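Local coordinates for protein membrane attack complex assembly inhibitor BGA71 (Borreliella bavariensis, PDB 6FMH) that inhibits assembly of the complement membrane attack complex, which probably lets this Lyme disease spirochaete escape lysis by its host's serum, at residues I29-N32 / E33-Q37; N40-A43 / T44-A47; L155-T158 / I159-N163; I111-V114 / L115-K119. All coordinates share one frame; numbering follows the deposited sequence.

Overall arrangement
The four contacts are local turns within a helical subunit without strands. Contacts 1 and 2 adjoin in sequence, with centres about 15 Å apart: the former belongs to the last turns of helix 12-36, the latter to short helix 43-46, and both pack against helix 55-68. Contacts 3 and 4 lie on consecutive long helices, 127-163 and 90-123, their centres about 31 Å apart. All are partly buried; contact 3 has no fully exposed touching residue, whereas contact 1 is mostly exposed. Contact 1 sets an isoleucine beside an aspartate, contact 2 couples an apolar pair to a weak lysine-amide bond, contact 3 brings two carboxylates together, and contact 4 combines aliphatic packing with an intersubunit disulfide.

Contact 1 of 4, residues I29-N32 / E33-Q37; sequences IKIN and EIDAQ
Residues Ile29-Asn32 and Glu33-Gln37 form the closing turns of helix 12-36, where four i to i+4 backbone hydrogen bonds run from Glu33 N, Ile34 N, Asp35 N and Ala36 N back to the carbonyls of Ile29, Lys30, Ile31 and Asn32. The second bond of the series, Ile34 N to Lys30 O, is 3.1 Å long and nearly straight at 168°. The one furthest along the chain, Ala36 N to Asn32 O, is as short as 2.9 Å but bent to 127° and therefore weak; the same amide also bonds to Glu33 O at 2.9 Å, one residue closer in sequence. Gln37 N adds a weak i to i+3 bond to Ile34 O.

The side chains that meet one turn apart are Ile31 and Asp35, which lie alongside each other and point the same way. In Asp35 the carboxylate carbon stands beside the backbone N (chi1 -72°), folding the group back over the preceding turn, beside Ile31. Ile31 is buried against Met59, Arg63 and Tyr66 of helix 55-68, and Ile34 also rests on Tyr66, whereas Lys30, Asn32 and Glu33 are exposed. Asp35 thus stands where this apolar seam gives way to polar groups. Its carboxylate is held at both oxygens, OD1 by a hydrogen bond to Tyr66 OH and OD2 by a salt bridge to Lys62 NZ; the two bonds tie the end of helix 12-36 to helix 55-68. That same OD2 of Asp35 lies 3.7 Å from the Ile31 branch methyl CG2.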
ATOM      1  N   ILE A  29       6.910  10.703  -4.314  1.00 21.66           N
ATOM      2  CA  ILE A  29       7.186  12.128  -4.390  1.00 20.29           C
ATOM      3  C   ILE A  29       8.029  12.396  -5.616  1.00 18.91           C
ATOM      4  O   ILE A  29       7.675  13.239  -6.427  1.00 21.07           O
ATOM      5  CB  ILE A  29       7.837  12.785  -3.126  1.00 22.06           C
ATOM      6  CG1 ILE A  29       9.378  12.687  -3.160  1.00 25.41           C
ATOM      7  CG2 ILE A  29       7.270  12.251  -1.821  1.00 20.69           C
ATOM      8  CD1 ILE A  29      10.117  13.760  -2.408  1.00 26.15           C
ATOM      9  N   LYS A  30       9.140  11.687  -5.781  1.00 18.03           N
ATOM     10  CA  LYS A  30      10.029  11.931  -6.910  1.00 17.85           C
ATOM     11  C   LYS A  30       9.295  11.774  -8.260  1.00 18.45           C
ATOM     12  O   LYS A  30       9.460  12.583  -9.160  1.00 18.40           O
ATOM     13  CB  LYS A  30      11.215  10.996  -6.866  1.00 17.12           C
ATOM     14  CG  LYS A  30      12.245  11.414  -5.860  1.00 17.35           C
ATOM     15  CD  LYS A  30      13.438  10.463  -5.889  1.00 17.64           C
ATOM     16  CE  LYS A  30      14.446  10.728  -4.798  1.00 17.95           C
ATOM     17  NZ  LYS A  30      15.321   9.527  -4.687  1.00 18.17           N
ATOM     18  N   ILE A  31       8.506  10.707  -8.391  1.00 17.96           N
ATOM     19  CA  ILE A  31       7.821  10.427  -9.615  1.00 17.01           C
ATOM     20  C   ILE A  31       6.898  11.572  -9.971  1.00 17.13           C
ATOM     21  O   ILE A  31       6.884  12.024 -11.111  1.00 17.97           O
ATOM     22  CB  ILE A  31       7.053   9.082  -9.516  1.00 17.89           C
ATOM     23  CG1 ILE A  31       8.040   7.926  -9.712  1.00 17.30           C
ATOM     24  CG2 ILE A  31       5.905   8.992 -10.551  1.00 17.41           C
ATOM     25  CD1 ILE A  31       7.551   6.629  -9.135  1.00 17.18           C
ATOM     26  N   ASN A  32       6.116  12.010  -9.003  1.00 17.96           N
ATOM     27  CA  ASN A  32       5.160  13.064  -9.178  1.00 19.00           C
ATOM     28  C   ASN A  32       5.833  14.373  -9.510  1.00 21.68           C
ATOM     29  O   ASN A  32       5.288  15.152 -10.297  1.00 26.47           O
ATOM     30  CB  ASN A  32       4.328  13.227  -7.927  1.00 19.44           C
ATOM     31  CG  ASN A  32       3.337  12.110  -7.758  1.00 20.11           C
ATOM     32  OD1 ASN A  32       2.809  11.597  -8.747  1.00 27.11           O
ATOM     33  ND2 ASN A  32       3.060  11.736  -6.546  1.00 19.37           N
ATOM     34  N   GLU A  33       7.030  14.603  -8.963  1.00 21.79           N
ATOM     35  CA  GLU A  33       7.834  15.758  -9.347  1.00 21.38           C
ATOM     36  C   GLU A  33       8.082  15.754 -10.821  1.00 21.04           C
ATOM     37  O   GLU A  33       7.684  16.673 -11.530  1.00 23.87           O
ATOM     38  CB  GLU A  33       9.200  15.788  -8.626  1.00 21.43           C
ATOM     39  CG  GLU A  33       9.128  16.677  -7.425  1.00 22.68           C
ATOM     40  CD  GLU A  33      10.455  17.122  -6.860  1.00 23.63           C
ATOM     41  OE1 GLU A  33      11.512  16.972  -7.529  1.00 20.76           O
ATOM     42  OE2 GLU A  33      10.400  17.694  -5.728  1.00 25.68           O
ATOM     43  N   ILE A  34       8.827  14.760 -11.255  1.00 21.30           N
ATOM     44  CA  ILE A  34       9.171  14.583 -12.651  1.00 22.65           C
ATOM     45  C   ILE A  34       7.990  14.737 -13.569  1.00 24.95           C
ATOM     46  O   ILE A  34       8.059  15.473 -14.554  1.00 25.74           O
ATOM     47  CB  ILE A  34       9.744  13.192 -12.828  1.00 22.27           C
ATOM     48  CG1 ILE A  34      11.187  13.185 -12.390  1.00 22.92           C
ATOM     49  CG2 ILE A  34       9.602  12.706 -14.263  1.00 22.93           C
ATOM     50  CD1 ILE A  34      11.826  11.826 -12.594  1.00 23.73           C
ATOM     51  N   ASP A  35       6.902  14.054 -13.226  1.00 27.87           N
ATOM     52  CA  ASP A  35       5.675  14.080 -14.010  1.00 29.04           C
ATOM     53  C   ASP A  35       4.949  15.427 -13.991  1.00 26.61           C
ATOM     54  O   ASP A  35       4.179  15.724 -14.907  1.00 26.99           O
ATOM     55  CB  ASP A  35       4.712  13.007 -13.508  1.00 31.45           C
ATOM     56  CG  ASP A  35       5.160  11.608 -13.860  1.00 36.25           C
ATOM     57  OD1 ASP A  35       6.191  11.423 -14.561  1.00 42.77           O
ATOM     58  OD2 ASP A  35       4.431  10.673 -13.480  1.00 33.28           O
ATOM     59  N   ALA A  36       5.166  16.222 -12.956  1.00 24.73           N
ATOM     60  CA  ALA A  36       4.504  17.525 -12.845  1.00 25.81           C
ATOM     61  C   ALA A  36       4.912  18.463 -13.973  1.00 24.21           C
ATOM     62  O   ALA A  36       4.170  19.366 -14.341  1.00 24.85           O
ATOM     63  CB  ALA A  36       4.780  18.158 -11.484  1.00 25.35           C
ATOM     64  N   GLN A  37       6.068  18.189 -14.548  1.00 24.06           N
ATOM     65  CA  GLN A  37       6.634  18.981 -15.619  1.00 25.03           C
ATOM     66  C   GLN A  37       6.167  18.585 -17.046  1.00 24.94           C
ATOM     67  O   GLN A  37       6.854  18.866 -18.036  1.00 21.64           O
ATOM     68  CB  GLN A  37       8.189  18.882 -15.494  1.00 26.27           C
ATOM     69  CG  GLN A  37       8.734  19.495 -14.168  1.00 25.14           C
ATOM     70  CD  GLN A  37       8.699  20.981 -14.251  1.00 25.50           C
ATOM     71  OE1 GLN A  37       7.931  21.715 -13.569  1.00 29.07           O
ATOM     72  NE2 GLN A  37       9.530  21.456 -15.119  1.00 26.77           N
TER

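Contact 2 of 4, residues N40-A43 / T44-A47; sequences NFLA and TFKA
Leu42 and Phe45 make the apolar touch of this turn, the leucine methyl CD2 lying 3.7 Å from ring carbon CD2 of Phe45. The methyl meets the ring obliquely, while Leu42 O lies in the ring plane at its edge. With CG of Phe45 placed beside its own backbone N (chi1 -61°), the ring turns back toward the start of helix 43-46.

Leu42 occupies the N-cap position. Its carbonyl accepts Lys46 N at 3.0 Å and a weaker bond from Phe45 N at 2.9 Å, bent to 122°; Ala47 N likewise reaches Ala43 O at 2.9 Å. A type I beta turn from Asn40 to Ala43, closed by Ala43 N bonding to Asn40 O at 3.0 Å, leads the chain into the helix. Across it the side chains of Asn40 and Lys46 meet at about a right angle, in a long, weak bond from NZ to OD1 of 3.5 Å.

Further out, Leu42 packs on Ile61 of helix 55-68 and, with Phe45, on Leu53 of the loop before it. On helix 73-88, Tyr87 sits edge-to-face with Phe45, and Glu84 is hydrogen-bonded to Thr44 OG1. The main partner of Lys46 is Glu58, with which NZ forms a salt bridge. The amide of Asn40 is thus a weak second partner of an ammonium group whose charge is probably balanced mainly by Glu58; within the turn the closer contacts are the backbone bonds and the leucine-phenylalanine pair.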
ATOM      1  N   ASN A  40       4.792  13.090 -20.438  1.00 38.84           N
ATOM      2  CA  ASN A  40       3.657  12.167 -20.295  1.00 33.93           C
ATOM      3  C   ASN A  40       4.186  10.830 -20.737  1.00 29.86           C
ATOM      4  O   ASN A  40       4.030  10.392 -21.889  1.00 30.13           O
ATOM      5  CB  ASN A  40       2.365  12.585 -21.054  1.00 40.72           C
ATOM      6  CG  ASN A  40       1.056  12.022 -20.425  1.00 38.55           C
ATOM      7  OD1 ASN A  40       1.039  10.977 -19.815  1.00 29.54           O
ATOM      8  ND2 ASN A  40      -0.049  12.760 -20.601  1.00 41.96           N
ATOM      9  N   PHE A  41       4.924  10.214 -19.834  1.00 26.03           N
ATOM     10  CA  PHE A  41       5.763   9.060 -20.178  1.00 23.07           C
ATOM     11  C   PHE A  41       4.976   7.978 -20.882  1.00 21.29           C
ATOM     12  O   PHE A  41       5.447   7.387 -21.854  1.00 25.18           O
ATOM     13  CB  PHE A  41       6.472   8.545 -18.910  1.00 23.30           C
ATOM     14  CG  PHE A  41       7.259   7.287 -19.117  1.00 23.19           C
ATOM     15  CD1 PHE A  41       8.207   7.179 -20.153  1.00 21.84           C
ATOM     16  CD2 PHE A  41       7.030   6.190 -18.308  1.00 22.66           C
ATOM     17  CE1 PHE A  41       8.895   5.998 -20.367  1.00 21.96           C
ATOM     18  CE2 PHE A  41       7.729   5.002 -18.517  1.00 23.09           C
ATOM     19  CZ  PHE A  41       8.653   4.899 -19.556  1.00 22.56           C
ATOM     20  N   LEU A  42       3.772   7.713 -20.431  1.00 18.16           N
ATOM     21  CA  LEU A  42       3.015   6.626 -20.994  1.00 16.83           C
ATOM     22  C   LEU A  42       1.811   7.118 -21.757  1.00 16.80           C
ATOM     23  O   LEU A  42       0.849   6.371 -21.953  1.00 17.41           O
ATOM     24  CB  LEU A  42       2.572   5.651 -19.884  1.00 16.39           C
ATOM     25  CG  LEU A  42       3.706   4.925 -19.143  1.00 15.27           C
ATOM     26  CD1 LEU A  42       3.174   4.255 -17.914  1.00 15.66           C
ATOM     27  CD2 LEU A  42       4.382   3.890 -20.002  1.00 15.28           C
ATOM     28  N   ALA A  43       1.850   8.343 -22.236  1.00 17.44           N
ATOM     29  CA  ALA A  43       0.682   8.904 -22.930  1.00 19.04           C
ATOM     30  C   ALA A  43       0.159   7.990 -24.008  1.00 19.96           C
ATOM     31  O   ALA A  43      -1.030   7.687 -24.061  1.00 22.27           O
ATOM     32  CB  ALA A  43       1.026  10.257 -23.543  1.00 19.24           C
ATOM     33  N   THR A  44       1.049   7.584 -24.904  1.00 20.85           N
ATOM     34  CA  THR A  44       0.708   6.640 -25.990  1.00 22.44           C
ATOM     35  C   THR A  44      -0.028   5.361 -25.545  1.00 20.02           C
ATOM     36  O   THR A  44      -0.963   4.918 -26.223  1.00 20.08           O
ATOM     37  CB  THR A  44       1.990   6.243 -26.771  1.00 24.81           C
ATOM     38  OG1 THR A  44       2.631   7.428 -27.293  1.00 26.16           O
ATOM     39  CG2 THR A  44       1.689   5.282 -27.924  1.00 25.45           C
ATOM     40  N   PHE A  45       0.341   4.825 -24.391  1.00 17.78           N
ATOM     41  CA  PHE A  45      -0.362   3.652 -23.817  1.00 17.98           C
ATOM     42  C   PHE A  45      -1.712   4.011 -23.201  1.00 19.51           C
ATOM     43  O   PHE A  45      -2.628   3.190 -23.178  1.00 18.95           O
ATOM     44  CB  PHE A  45       0.495   2.987 -22.752  1.00 17.38           C
ATOM     45  CG  PHE A  45       1.782   2.485 -23.293  1.00 18.08           C
ATOM     46  CD1 PHE A  45       1.842   1.237 -23.910  1.00 16.81           C
ATOM     47  CD2 PHE A  45       2.907   3.321 -23.325  1.00 17.47           C
ATOM     48  CE1 PHE A  45       3.006   0.803 -24.479  1.00 17.37           C
ATOM     49  CE2 PHE A  45       4.068   2.891 -23.926  1.00 17.26           C
ATOM     50  CZ  PHE A  45       4.123   1.634 -24.500  1.00 17.67           C
ATOM     51  N   LYS A  46      -1.804   5.241 -22.686  1.00 19.85           N
ATOM     52  CA  LYS A  46      -3.023   5.806 -22.152  1.00 20.51           C
ATOM     53  C   LYS A  46      -4.044   6.017 -23.247  1.00 22.79           C
ATOM     54  O   LYS A  46      -5.224   5.792 -23.071  1.00 23.36           O
ATOM     55  CB  LYS A  46      -2.725   7.156 -21.472  1.00 21.61           C
ATOM     56  CG  LYS A  46      -2.240   7.090 -20.027  1.00 20.96           C
ATOM     57  CD  LYS A  46      -2.502   8.409 -19.342  1.00 20.96           C
ATOM     58  CE  LYS A  46      -1.999   8.449 -17.885  1.00 22.72           C
ATOM     59  NZ  LYS A  46      -1.224   9.661 -17.518  1.00 20.92           N
ATOM     60  N   ALA A  47      -3.584   6.409 -24.419  1.00 29.72           N
ATOM     61  CA  ALA A  47      -4.484   6.678 -25.542  1.00 34.26           C
ATOM     62  C   ALA A  47      -5.014   5.393 -26.160  1.00 42.27           C
ATOM     63  O   ALA A  47      -5.898   5.452 -27.008  1.00 49.16           O
ATOM     64  CB  ALA A  47      -3.787   7.533 -26.588  1.00 32.90           C
TER

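Contact 3 of 4, residues L155-T158 / I159-N163; sequences LNET and IDDYN
Different first torsions bring the carboxylates of Glu157 and Asp161 together on one flank of the helix: CG of Glu157 lies trans to its backbone N (chi1 161°) and the chain runs on extended, while CG of Asp161 stands beside its own N (chi1 -84°) and leans back over the previous turn. Glu157 OE2 and Asp161 OD2 end 3.7 Å apart, with the planes of the two groups 61° out of parallel.

Such a pairing of like charges would probably be unfavourable on its own, but each group has a partner elsewhere. Glu157 OE1 forms a salt bridge with Lys154 NZ, three residues earlier, and Asp161 OD2 is hydrogen-bonded to Tyr179 OH. Lys154 probably offsets part of the local negative charge. Thr158 OG1 lies in the same polar network, bonded to the hydroxyls of Tyr179 and Tyr184 and to Lys154 O.

Behind these side chains the backbone repeats regularly. Four i to i+4 bonds run from Ile159 N, Asp160 N, Asp161 N and Tyr162 N to the carbonyls of Leu155, Asn156, Glu157 and Thr158, that of Asp161 N to Glu157 O being 2.9 Å long.

Leu155 and Tyr162 are buried against helix 73-88, where Tyr162 OH bonds to Glu81. Apolar packing toward helix 73-88 and carboxylates on another flank make this an amphipathic stretch of alpha-helix, here the C-terminal end of helix 127-163.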
ATOM      1  N   LEU A 155      18.516  -1.936 -17.984  1.00 11.09           N
ATOM      2  CA  LEU A 155      17.825  -0.791 -18.602  1.00 10.23           C
ATOM      3  C   LEU A 155      18.762   0.403 -18.920  1.00 10.29           C
ATOM      4  O   LEU A 155      18.589   1.095 -19.934  1.00  9.95           O
ATOM      5  CB  LEU A 155      16.673  -0.351 -17.740  1.00  9.48           C
ATOM      6  CG  LEU A 155      15.747   0.770 -18.272  1.00  9.19           C
ATOM      7  CD1 LEU A 155      15.226   0.484 -19.667  1.00  9.22           C
ATOM      8  CD2 LEU A 155      14.599   0.991 -17.330  1.00  8.91           C
ATOM      9  N   ASN A 156      19.799   0.591 -18.116  1.00 10.31           N
ATOM     10  CA  ASN A 156      20.762   1.664 -18.401  1.00 10.11           C
ATOM     11  C   ASN A 156      21.663   1.333 -19.575  1.00 10.54           C
ATOM     12  O   ASN A 156      21.993   2.209 -20.404  1.00  9.42           O
ATOM     13  CB  ASN A 156      21.519   2.019 -17.163  1.00  9.40           C
ATOM     14  CG  ASN A 156      20.694   2.883 -16.280  1.00  9.60           C
ATOM     15  OD1 ASN A 156      20.496   4.046 -16.570  1.00  9.07           O
ATOM     16  ND2 ASN A 156      20.147   2.305 -15.188  1.00 10.12           N
ATOM     17  N   GLU A 157      22.007   0.044 -19.648  1.00 11.47           N
ATOM     18  CA  GLU A 157      22.777  -0.484 -20.755  1.00 13.03           C
ATOM     19  C   GLU A 157      21.994  -0.347 -22.085  1.00 11.78           C
ATOM     20  O   GLU A 157      22.553  -0.056 -23.138  1.00 10.66           O
ATOM     21  CB  GLU A 157      23.197  -1.944 -20.537  1.00 15.94           C
ATOM     22  CG  GLU A 157      23.537  -2.488 -21.891  1.00 19.09           C
ATOM     23  CD  GLU A 157      23.678  -3.946 -21.961  1.00 22.43           C
ATOM     24  OE1 GLU A 157      23.040  -4.644 -21.189  1.00 29.30           O
ATOM     25  OE2 GLU A 157      24.412  -4.412 -22.812  1.00 24.90           O
ATOM     26  N   THR A 158      20.692  -0.500 -22.008  1.00 11.29           N
ATOM     27  CA  THR A 158      19.851  -0.334 -23.152  1.00 11.53           C
ATOM     28  C   THR A 158      19.726   1.135 -23.622  1.00 11.37           C
ATOM     29  O   THR A 158      19.867   1.412 -24.818  1.00 11.62           O
ATOM     30  CB  THR A 158      18.503  -0.921 -22.824  1.00 12.17           C
ATOM     31  OG1 THR A 158      18.625  -2.333 -22.788  1.00 12.89           O
ATOM     32  CG2 THR A 158      17.430  -0.542 -23.855  1.00 12.90           C
ATOM     33  N   ILE A 159      19.541   2.062 -22.691  1.00 11.71           N
ATOM     34  CA  ILE A 159      19.549   3.487 -23.004  1.00 12.26           C
ATOM     35  C   ILE A 159      20.864   3.894 -23.687  1.00 13.72           C
ATOM     36  O   ILE A 159      20.859   4.616 -24.690  1.00 13.84           O
ATOM     37  CB  ILE A 159      19.357   4.385 -21.756  1.00 11.59           C
ATOM     38  CG1 ILE A 159      18.013   4.080 -21.021  1.00 12.06           C
ATOM     39  CG2 ILE A 159      19.510   5.853 -22.124  1.00 11.22           C
ATOM     40  CD1 ILE A 159      16.739   4.366 -21.783  1.00 12.43           C
ATOM     41  N   ASP A 160      21.989   3.470 -23.119  1.00 14.93           N
ATOM     42  CA  ASP A 160      23.262   3.772 -23.716  1.00 15.96           C
ATOM     43  C   ASP A 160      23.373   3.160 -25.118  1.00 16.87           C
ATOM     44  O   ASP A 160      23.828   3.827 -26.048  1.00 17.31           O
ATOM     45  CB  ASP A 160      24.366   3.192 -22.875  1.00 16.23           C
ATOM     46  CG  ASP A 160      24.484   3.827 -21.577  1.00 17.17           C
ATOM     47  OD1 ASP A 160      23.745   4.805 -21.276  1.00 19.32           O
ATOM     48  OD2 ASP A 160      25.321   3.321 -20.812  1.00 18.79           O
ATOM     49  N   ASP A 161      23.031   1.878 -25.237  1.00 16.36           N
ATOM     50  CA  ASP A 161      23.074   1.194 -26.526  1.00 15.57           C
ATOM     51  C   ASP A 161      22.251   1.905 -27.563  1.00 13.24           C
ATOM     52  O   ASP A 161      22.655   2.028 -28.705  1.00 13.01           O
ATOM     53  CB  ASP A 161      22.568  -0.254 -26.381  1.00 16.18           C
ATOM     54  CG  ASP A 161      23.651  -1.223 -25.915  1.00 17.46           C
ATOM     55  OD1 ASP A 161      24.841  -0.846 -25.795  1.00 15.43           O
ATOM     56  OD2 ASP A 161      23.298  -2.388 -25.646  1.00 21.10           O
ATOM     57  N   TYR A 162      21.107   2.389 -27.147  1.00 12.46           N
ATOM     58  CA  TYR A 162      20.214   3.107 -28.051  1.00 12.45           C
ATOM     59  C   TYR A 162      20.841   4.395 -28.555  1.00 13.09           C
ATOM     60  O   TYR A 162      20.824   4.672 -29.741  1.00 13.14           O
ATOM     61  CB  TYR A 162      18.885   3.411 -27.349  1.00 11.41           C
ATOM     62  CG  TYR A 162      17.844   4.035 -28.242  1.00 10.70           C
ATOM     63  CD1 TYR A 162      17.055   3.238 -29.077  1.00 10.61           C
ATOM     64  CD2 TYR A 162      17.613   5.436 -28.243  1.00  9.84           C
ATOM     65  CE1 TYR A 162      16.087   3.808 -29.907  1.00  9.90           C
ATOM     66  CE2 TYR A 162      16.655   5.991 -29.034  1.00  9.38           C
ATOM     67  CZ  TYR A 162      15.910   5.183 -29.872  1.00  9.46           C
ATOM     68  OH  TYR A 162      14.957   5.722 -30.676  1.00  9.34           O
ATOM     69  N   ASN A 163      21.422   5.169 -27.648  1.00 14.54           N
ATOM     70  CA  ASN A 163      22.053   6.412 -28.028  1.00 15.78           C
ATOM     71  C   ASN A 163      23.272   6.233 -28.916  1.00 17.07           C
ATOM     72  O   ASN A 163      23.557   7.116 -29.765  1.00 20.39           O
ATOM     73  CB  ASN A 163      22.449   7.204 -26.806  1.00 16.10           C
ATOM     74  CG  ASN A 163      21.265   7.772 -26.109  1.00 16.88           C
ATOM     75  OD1 ASN A 163      20.281   8.122 -26.737  1.00 17.37           O
ATOM     76  ND2 ASN A 163      21.328   7.853 -24.799  1.00 18.61           N
TER

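Contact 4 of 4, residues I111-V114 / L115-K119; sequences IDRV and LCLIK
Val114 and Ile118, one turn apart on helix 90-123, form the closely packed side of this contact: they lie alongside each other and point the same way, with the valine methyl CG1 3.8 Å from the isoleucine end methyl CD1. CG1 of Val114 is trans to the backbone N (chi1 -176°), which directs that methyl along the helix toward Ile118. Both residues are buried.

Arg113 and Leu117 form the looser, more exposed side. They are likewise four residues apart, but the leucine methyl CD1 comes only to 4.3 Å from Arg113 NE, at the edge of the guanidinium and near its plane. Arg113 is exposed, and its NH1 makes a long, weak ion pair with Glu120 of the second subunit. The backbone is uneven through the whole contact. Cys116 N bonds to Asp112 O at 3.0 Å, whereas Leu117 N to Arg113 O, at 3.2 Å and 131°, is weak, as is Leu115 N to Asp112 O at 3.3 Å.

Cys116, only partly exposed, is fixed differently: its SG forms a disulfide with Cys116 of the second subunit, a covalent link across the dimer. Lys119 packs on Tyr56 of that subunit as well.

The buried flank faces the rest of the bundle. Val114 and Ile118 pack on Leu141 and Leu137 of helix 127-163, and Leu115 rests on Ala17, Leu20 and Asn24 of helix 12-36. At the margin of this flank, Asp112 OD2 forms a salt bridge with Arg63 of helix 55-68. Helix 90-123 thus lies between its own subunit's helices and the dimer partner.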
ATOM      1  N   ILE A 111       7.641  -7.053  -5.572  1.00 18.43           N
ATOM      2  CA  ILE A 111       8.096  -6.277  -4.454  1.00 18.33           C
ATOM      3  C   ILE A 111       6.948  -5.869  -3.582  1.00 18.27           C
ATOM      4  O   ILE A 111       7.057  -5.804  -2.410  1.00 18.99           O
ATOM      5  CB  ILE A 111       8.841  -5.021  -4.930  1.00 18.20           C
ATOM      6  CG1 ILE A 111      10.075  -5.368  -5.719  1.00 17.77           C
ATOM      7  CG2 ILE A 111       9.301  -4.184  -3.772  1.00 17.60           C
ATOM      8  CD1 ILE A 111      10.656  -4.233  -6.488  1.00 18.61           C
ATOM      9  N   ASP A 112       5.834  -5.585  -4.203  1.00 18.39           N
ATOM     10  CA  ASP A 112       4.666  -5.101  -3.551  1.00 18.09           C
ATOM     11  C   ASP A 112       3.914  -6.191  -2.879  1.00 18.58           C
ATOM     12  O   ASP A 112       3.418  -5.988  -1.825  1.00 18.48           O
ATOM     13  CB  ASP A 112       3.770  -4.446  -4.577  1.00 17.54           C
ATOM     14  CG  ASP A 112       4.190  -3.088  -4.934  1.00 16.74           C
ATOM     15  OD1 ASP A 112       5.092  -2.558  -4.345  1.00 15.45           O
ATOM     16  OD2 ASP A 112       3.603  -2.521  -5.818  1.00 19.39           O
ATOM     17  N   ARG A 113       3.827  -7.341  -3.532  1.00 18.75           N
ATOM     18  CA  ARG A 113       3.281  -8.586  -2.998  1.00 18.00           C
ATOM     19  C   ARG A 113       3.845  -9.043  -1.667  1.00 19.25           C
ATOM     20  O   ARG A 113       3.130  -9.474  -0.815  1.00 17.89           O
ATOM     21  CB  ARG A 113       3.463  -9.704  -4.015  1.00 18.13           C
ATOM     22  CG  ARG A 113       2.459 -10.822  -3.919  1.00 18.75           C
ATOM     23  CD  ARG A 113       2.978 -12.187  -4.258  1.00 20.86           C
ATOM     24  NE  ARG A 113       2.071 -13.188  -3.743  1.00 21.85           N
ATOM     25  CZ  ARG A 113       1.330 -13.997  -4.472  1.00 23.17           C
ATOM     26  NH1 ARG A 113       1.385 -13.961  -5.774  1.00 25.97           N
ATOM     27  NH2 ARG A 113       0.537 -14.847  -3.887  1.00 20.57           N
ATOM     28  N   VAL A 114       5.147  -8.992  -1.536  1.00 21.63           N
ATOM     29  CA  VAL A 114       5.888  -9.312  -0.349  1.00 21.26           C
ATOM     30  C   VAL A 114       5.675  -8.354   0.779  1.00 22.35           C
ATOM     31  O   VAL A 114       5.711  -8.749   1.905  1.00 24.04           O
ATOM     32  CB  VAL A 114       7.390  -9.260  -0.646  1.00 20.84           C
ATOM     33  CG1 VAL A 114       8.205  -9.670   0.541  1.00 20.04           C
ATOM     34  CG2 VAL A 114       7.734 -10.088  -1.847  1.00 21.15           C
ATOM     35  N   LEU A 115       5.492  -7.091   0.483  1.00 21.43           N
ATOM     36  CA  LEU A 115       5.252  -6.124   1.492  1.00 22.86           C
ATOM     37  C   LEU A 115       3.835  -6.249   1.933  1.00 23.50           C
ATOM     38  O   LEU A 115       3.521  -5.982   3.027  1.00 24.22           O
ATOM     39  CB  LEU A 115       5.540  -4.740   0.973  1.00 18.75           C
ATOM     40  CG  LEU A 115       5.282  -3.695   2.024  1.00 16.32           C
ATOM     41  CD1 LEU A 115       6.232  -3.711   3.182  1.00 15.39           C
ATOM     42  CD2 LEU A 115       5.274  -2.395   1.340  1.00 16.05           C
ATOM     43  N   CYS A 116       2.972  -6.647   1.039  1.00 27.63           N
ATOM     44  CA  CYS A 116       1.590  -6.862   1.353  1.00 40.32           C
ATOM     45  C   CYS A 116       1.514  -8.023   2.357  1.00 30.31           C
ATOM     46  O   CYS A 116       0.712  -7.983   3.217  1.00 28.74           O
ATOM     47  CB  CYS A 116       0.723  -7.045   0.061  1.00 64.19           C
ATOM     48  SG  CYS A 116      -0.648  -5.931  -0.302  1.00104.17           S
ATOM     49  N   LEU A 117       2.398  -8.999   2.255  1.00 23.77           N
ATOM     50  CA  LEU A 117       2.445 -10.219   3.061  1.00 19.99           C
ATOM     51  C   LEU A 117       3.269 -10.178   4.319  1.00 21.67           C
ATOM     52  O   LEU A 117       3.047 -10.919   5.206  1.00 18.71           O
ATOM     53  CB  LEU A 117       3.062 -11.332   2.243  1.00 20.83           C
ATOM     54  CG  LEU A 117       2.277 -12.129   1.249  1.00 22.35           C
ATOM     55  CD1 LEU A 117       3.187 -12.977   0.424  1.00 19.32           C
ATOM     56  CD2 LEU A 117       1.269 -12.955   1.964  1.00 20.83           C
ATOM     57  N   ILE A 118       4.269  -9.341   4.332  1.00 20.36           N
ATOM     58  CA  ILE A 118       5.029  -8.989   5.484  1.00 19.91           C
ATOM     59  C   ILE A 118       4.188  -8.148   6.405  1.00 18.57           C
ATOM     60  O   ILE A 118       4.346  -8.212   7.583  1.00 18.18           O
ATOM     61  CB  ILE A 118       6.265  -8.185   5.057  1.00 23.34           C
ATOM     62  CG1 ILE A 118       7.208  -9.080   4.289  1.00 24.59           C
ATOM     63  CG2 ILE A 118       6.966  -7.531   6.230  1.00 22.25           C
ATOM     64  CD1 ILE A 118       8.626  -8.595   4.170  1.00 24.89           C
ATOM     65  N   LYS A 119       3.319  -7.332   5.856  1.00 17.35           N
ATOM     66  CA  LYS A 119       2.417  -6.570   6.656  1.00 17.11           C
ATOM     67  C   LYS A 119       1.432  -7.461   7.369  1.00 17.38           C
ATOM     68  O   LYS A 119       1.126  -7.225   8.495  1.00 17.58           O
ATOM     69  CB  LYS A 119       1.736  -5.511   5.814  1.00 15.58           C
ATOM     70  CG  LYS A 119       2.563  -4.274   5.580  1.00 14.62           C
ATOM     71  CD  LYS A 119       1.934  -3.428   4.536  1.00 13.16           C
ATOM     72  CE  LYS A 119       2.601  -2.099   4.408  1.00 11.79           C
ATOM     73  NZ  LYS A 119       1.909  -1.257   3.433  1.00 11.04           N
TER